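Local coordinates for acyl-CoA dehydrogenase domain protein Tcur3481 (Thermomonospora curvata, PDB 6WY9), which binds FAD and probably acts as an acyl-CoA dehydrogenase, at residues 85-97 against 109-121. Numbering follows the deposited sequence.
Sequences VPLWPTLVAALAI and LPGVVDGSRRLTV
L119 lays its CB against the methyl of A93, 3.8 Å from A93 CB, and from there its CD1 meets I97 CD1 tip to tip. The pair illustrates how a helix crosses a strand at close quarters: the axes of helix 87-97 and strand 118-121 run nearly perpendicular (88°) and come within 5.8 Å, a closeness that the lone methyl of A93 probably helps to allow. V121 divides its two methyls between A93 and W88 on the N-terminal half of the helix, with CG1 on A93 CB at 3.6 Å and CG2 against CZ3 of the W88 indole, also at 3.6 Å. T90 works in two directions. Its OG1 donates to the carbonyl O of L119 at 3.0 Å, tilted from the carbonyl plane, while chi1 of -72° swings CG2 anti to the backbone N, where it passes V112 CG1 at 3.7 Å. Replacing T90 with a valine would probably leave the buried L119 carbonyl without this donor. Helix 109-113 runs roughly antiparallel to helix 87-97 (149°), and from it L109 sets CD2 onto A94 CB and past I97 CG2. At the other end the ring of P86 lies crosswise to the bent chain of R118, CG to CD 3.8 Å; the guanidinium group itself forms a salt bridge with E41 and a cation-pi contact with W44. Strand 118-122 pairs in parallel with strand 160-169, so the contact joins the helical N-terminal domain to the beta sheet, away from the flavin. Within this otherwise largely apolar, buried interface the T90 hydroxyl and the L119 carbonyl satisfy each other, which implies that the helix is fixed to the strand backbone at that point.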
loop_
_atom_site.group_PDB
_atom_site.type_symbol
_atom_site.label_atom_id
_atom_site.label_comp_id
_atom_site.label_asym_id
_atom_site.label_seq_id
_atom_site.Cartn_x
_atom_site.Cartn_y
_atom_site.Cartn_z
ATOM N N VAL B 85 -2.892 14.836 -29.046
ATOM C CA VAL B 85 -2.375 16.148 -29.480
ATOM C C VAL B 85 -1.437 16.685 -28.405
ATOM O O VAL B 85 -1.648 16.476 -27.215
ATOM C CB VAL B 85 -3.509 17.183 -29.722
ATOM C CG1 VAL B 85 -4.106 17.066 -31.102
ATOM C CG2 VAL B 85 -4.613 17.060 -28.653
ATOM N N PRO B 86 -0.391 17.435 -28.825
ATOM C CA PRO B 86 0.612 17.877 -27.825
ATOM C C PRO B 86 0.205 19.169 -27.112
ATOM O O PRO B 86 0.856 20.218 -27.229
ATOM C CB PRO B 86 1.861 18.057 -28.689
ATOM C CG PRO B 86 1.268 18.709 -29.950
ATOM C CD PRO B 86 -0.027 17.875 -30.189
ATOM N N LEU B 87 -0.907 19.114 -26.374
ATOM C CA LEU B 87 -1.382 20.337 -25.732
ATOM C C LEU B 87 -0.452 20.764 -24.594
ATOM O O LEU B 87 -0.095 21.945 -24.490
ATOM C CB LEU B 87 -2.817 20.139 -25.222
ATOM C CG LEU B 87 -3.921 20.107 -26.291
ATOM C CD1 LEU B 87 -5.257 19.594 -25.644
ATOM C CD2 LEU B 87 -4.140 21.468 -26.943
ATOM N N TRP B 88 -0.037 19.823 -23.731
ATOM C CA TRP B 88 0.743 20.376 -22.623
ATOM C C TRP B 88 2.122 20.849 -23.091
ATOM O O TRP B 88 2.545 21.940 -22.684
ATOM C CB TRP B 88 0.814 19.416 -21.407
ATOM C CG TRP B 88 1.778 18.259 -21.465
ATOM C CD1 TRP B 88 1.486 16.950 -21.782
ATOM C CD2 TRP B 88 3.189 18.291 -21.166
ATOM N NE1 TRP B 88 2.635 16.187 -21.720
ATOM C CE2 TRP B 88 3.690 16.987 -21.368
ATOM C CE3 TRP B 88 4.082 19.308 -20.803
ATOM C CZ2 TRP B 88 5.052 16.666 -21.177
ATOM C CZ3 TRP B 88 5.421 18.991 -20.619
ATOM C CH2 TRP B 88 5.890 17.683 -20.804
ATOM N N PRO B 89 2.831 20.156 -23.995
ATOM C CA PRO B 89 4.124 20.729 -24.434
ATOM C C PRO B 89 3.971 22.099 -25.085
ATOM O O PRO B 89 4.701 23.034 -24.740
ATOM C CB PRO B 89 4.679 19.669 -25.403
ATOM C CG PRO B 89 3.990 18.376 -24.989
ATOM C CD PRO B 89 2.572 18.844 -24.621
ATOM N N THR B 90 3.017 22.259 -26.005
ATOM C CA THR B 90 2.864 23.543 -26.680
ATOM C C THR B 90 2.395 24.628 -25.721
ATOM O O THR B 90 2.920 25.751 -25.751
ATOM C CB THR B 90 1.877 23.417 -27.851
ATOM O OG1 THR B 90 2.496 22.667 -28.899
ATOM C CG2 THR B 90 1.495 24.785 -28.410
ATOM N N LEU B 91 1.371 24.330 -24.888
ATOM C CA LEU B 91 0.743 25.402 -24.100
ATOM C C LEU B 91 1.523 25.740 -22.829
ATOM O O LEU B 91 1.498 26.897 -22.400
ATOM C CB LEU B 91 -0.717 25.044 -23.751
ATOM C CG LEU B 91 -1.630 25.044 -25.006
ATOM C CD1 LEU B 91 -3.121 24.664 -24.743
ATOM C CD2 LEU B 91 -1.526 26.401 -25.772
ATOM N N VAL B 92 2.180 24.758 -22.192
ATOM C CA VAL B 92 3.130 25.094 -21.125
ATOM C C VAL B 92 4.280 25.940 -21.685
ATOM O O VAL B 92 4.695 26.938 -21.076
ATOM C CB VAL B 92 3.641 23.818 -20.410
ATOM C CG1 VAL B 92 4.778 24.134 -19.433
ATOM C CG2 VAL B 92 2.477 23.072 -19.651
ATOM N N ALA B 93 4.817 25.571 -22.851
ATOM C CA ALA B 93 5.860 26.421 -23.426
ATOM C C ALA B 93 5.321 27.814 -23.690
ATOM O O ALA B 93 6.009 28.814 -23.437
ATOM C CB ALA B 93 6.414 25.808 -24.713
ATOM N N ALA B 94 4.070 27.907 -24.174
ATOM C CA ALA B 94 3.534 29.220 -24.522
ATOM C C ALA B 94 3.297 30.063 -23.275
ATOM O O ALA B 94 3.504 31.286 -23.292
ATOM C CB ALA B 94 2.238 29.073 -25.339
ATOM N N LEU B 95 2.822 29.432 -22.197
ATOM C CA LEU B 95 2.671 30.142 -20.933
ATOM C C LEU B 95 4.019 30.586 -20.374
ATOM O O LEU B 95 4.124 31.676 -19.802
ATOM C CB LEU B 95 1.918 29.265 -19.926
ATOM C CG LEU B 95 0.420 29.072 -20.166
ATOM C CD1 LEU B 95 -0.171 28.147 -19.037
ATOM C CD2 LEU B 95 -0.252 30.415 -20.168
ATOM N N ALA B 96 5.071 29.773 -20.541
ATOM C CA ALA B 96 6.417 30.215 -20.160
ATOM C C ALA B 96 6.839 31.441 -20.958
ATOM O O ALA B 96 7.474 32.363 -20.419
ATOM C CB ALA B 96 7.430 29.090 -20.366
ATOM N N ILE B 97 6.521 31.464 -22.258
ATOM C CA ILE B 97 6.876 32.636 -23.061
ATOM C C ILE B 97 6.063 33.835 -22.617
ATOM O O ILE B 97 6.563 34.974 -22.546
ATOM C CB ILE B 97 6.673 32.357 -24.563
ATOM C CG1 ILE B 97 7.740 31.375 -25.049
ATOM C CG2 ILE B 97 6.763 33.688 -25.355
ATOM C CD1 ILE B 97 7.380 30.660 -26.355
ATOM N N LEU B 109 3.274 34.042 -30.020
ATOM C CA LEU B 109 2.083 33.491 -29.368
ATOM C C LEU B 109 0.862 33.551 -30.290
ATOM O O LEU B 109 0.036 32.628 -30.290
ATOM C CB LEU B 109 1.821 34.230 -28.043
ATOM C CG LEU B 109 2.913 34.003 -26.965
ATOM C CD1 LEU B 109 2.757 34.824 -25.658
ATOM C CD2 LEU B 109 3.020 32.507 -26.641
ATOM N N PRO B 110 0.689 34.617 -31.068
ATOM C CA PRO B 110 -0.425 34.609 -32.024
ATOM C C PRO B 110 -0.452 33.354 -32.880
ATOM O O PRO B 110 -1.530 32.789 -33.081
ATOM C CB PRO B 110 -0.174 35.885 -32.836
ATOM C CG PRO B 110 0.395 36.809 -31.787
ATOM C CD PRO B 110 1.370 35.928 -31.056
ATOM N N GLY B 111 0.703 32.886 -33.370
ATOM C CA GLY B 111 0.708 31.671 -34.167
ATOM C C GLY B 111 0.319 30.432 -33.367
ATOM O O GLY B 111 -0.196 29.461 -33.930
ATOM N N VAL B 112 0.563 30.438 -32.056
ATOM C CA VAL B 112 0.086 29.326 -31.233
ATOM C C VAL B 112 -1.431 29.388 -31.086
ATOM O O VAL B 112 -2.126 28.365 -31.172
ATOM C CB VAL B 112 0.767 29.327 -29.854
ATOM C CG1 VAL B 112 0.138 28.235 -28.952
ATOM C CG2 VAL B 112 2.295 29.142 -29.980
ATOM N N VAL B 113 -1.969 30.583 -30.840
ATOM C CA VAL B 113 -3.412 30.740 -30.667
ATOM C C VAL B 113 -4.158 30.240 -31.900
ATOM O O VAL B 113 -5.160 29.517 -31.792
ATOM C CB VAL B 113 -3.745 32.214 -30.349
ATOM C CG1 VAL B 113 -5.235 32.519 -30.537
ATOM C CG2 VAL B 113 -3.246 32.566 -28.934
ATOM N N ASP B 114 -3.683 30.610 -33.094
ATOM C CA ASP B 114 -4.437 30.286 -34.301
ATOM C C ASP B 114 -4.113 28.901 -34.870
ATOM O O ASP B 114 -4.697 28.522 -35.885
ATOM C CB ASP B 114 -4.266 31.401 -35.373
ATOM C CG ASP B 114 -2.881 31.418 -36.064
ATOM O OD1 ASP B 114 -2.058 30.525 -35.826
ATOM O OD2 ASP B 114 -2.617 32.351 -36.872
ATOM N N GLY B 115 -3.215 28.143 -34.237
ATOM C CA GLY B 115 -2.934 26.759 -34.591
ATOM C C GLY B 115 -1.791 26.508 -35.564
ATOM O O GLY B 115 -1.452 25.343 -35.800
ATOM N N SER B 116 -1.169 27.550 -36.129
ATOM C CA SER B 116 -0.110 27.347 -37.114
ATOM C C SER B 116 1.259 27.062 -36.510
ATOM O O SER B 116 2.163 26.662 -37.252
ATOM C CB SER B 116 -0.010 28.580 -38.017
ATOM O OG SER B 116 0.127 29.732 -37.213
ATOM N N ARG B 117 1.441 27.268 -35.207
ATOM C CA ARG B 117 2.750 27.204 -34.552
ATOM C C ARG B 117 2.652 26.344 -33.308
ATOM O O ARG B 117 1.933 26.700 -32.369
ATOM C CB ARG B 117 3.248 28.591 -34.148
ATOM C CG ARG B 117 4.614 28.581 -33.469
ATOM C CD ARG B 117 5.041 29.964 -32.922
ATOM N NE ARG B 117 4.688 31.065 -33.822
ATOM C CZ ARG B 117 5.451 31.511 -34.813
ATOM N NH1 ARG B 117 5.031 32.527 -35.548
ATOM N NH2 ARG B 117 6.623 30.949 -35.074
ATOM N N ARG B 118 3.381 25.232 -33.290
ATOM C CA ARG B 118 3.446 24.380 -32.108
ATOM C C ARG B 118 4.844 24.457 -31.514
ATOM O O ARG B 118 5.808 24.858 -32.172
ATOM C CB ARG B 118 3.097 22.926 -32.416
ATOM C CG ARG B 118 1.653 22.727 -32.946
ATOM C CD ARG B 118 1.172 21.292 -32.785
ATOM N NE ARG B 118 2.023 20.295 -33.449
ATOM C CZ ARG B 118 1.716 19.720 -34.613
ATOM N NH1 ARG B 118 0.585 20.049 -35.230
ATOM N NH2 ARG B 118 2.533 18.823 -35.168
ATOM N N LEU B 119 4.932 24.025 -30.263
ATOM C CA LEU B 119 6.155 24.085 -29.488
ATOM C C LEU B 119 6.298 22.772 -28.753
ATOM O O LEU B 119 5.356 21.976 -28.674
ATOM C CB LEU B 119 6.125 25.240 -28.483
ATOM C CG LEU B 119 5.894 26.577 -29.188
ATOM C CD1 LEU B 119 5.354 27.575 -28.196
ATOM C CD2 LEU B 119 7.238 26.987 -29.671
ATOM N N THR B 120 7.485 22.545 -28.204
ATOM C CA THR B 120 7.603 21.519 -27.179
ATOM C C THR B 120 8.648 21.989 -26.180
ATOM O O THR B 120 9.271 23.043 -26.343
ATOM C CB THR B 120 7.930 20.135 -27.788
ATOM O OG1 THR B 120 7.986 19.159 -26.744
ATOM C CG2 THR B 120 9.278 20.169 -28.554
ATOM N N VAL B 121 8.799 21.211 -25.109
ATOM C CA VAL B 121 9.745 21.528 -24.054
ATOM C C VAL B 121 10.666 20.334 -23.855
ATOM O O VAL B 121 10.219 19.176 -23.883
ATOM C CB VAL B 121 9.012 21.891 -22.751
ATOM C CG1 VAL B 121 8.093 23.051 -23.043
ATOM C CG2 VAL B 121 8.195 20.673 -22.202
#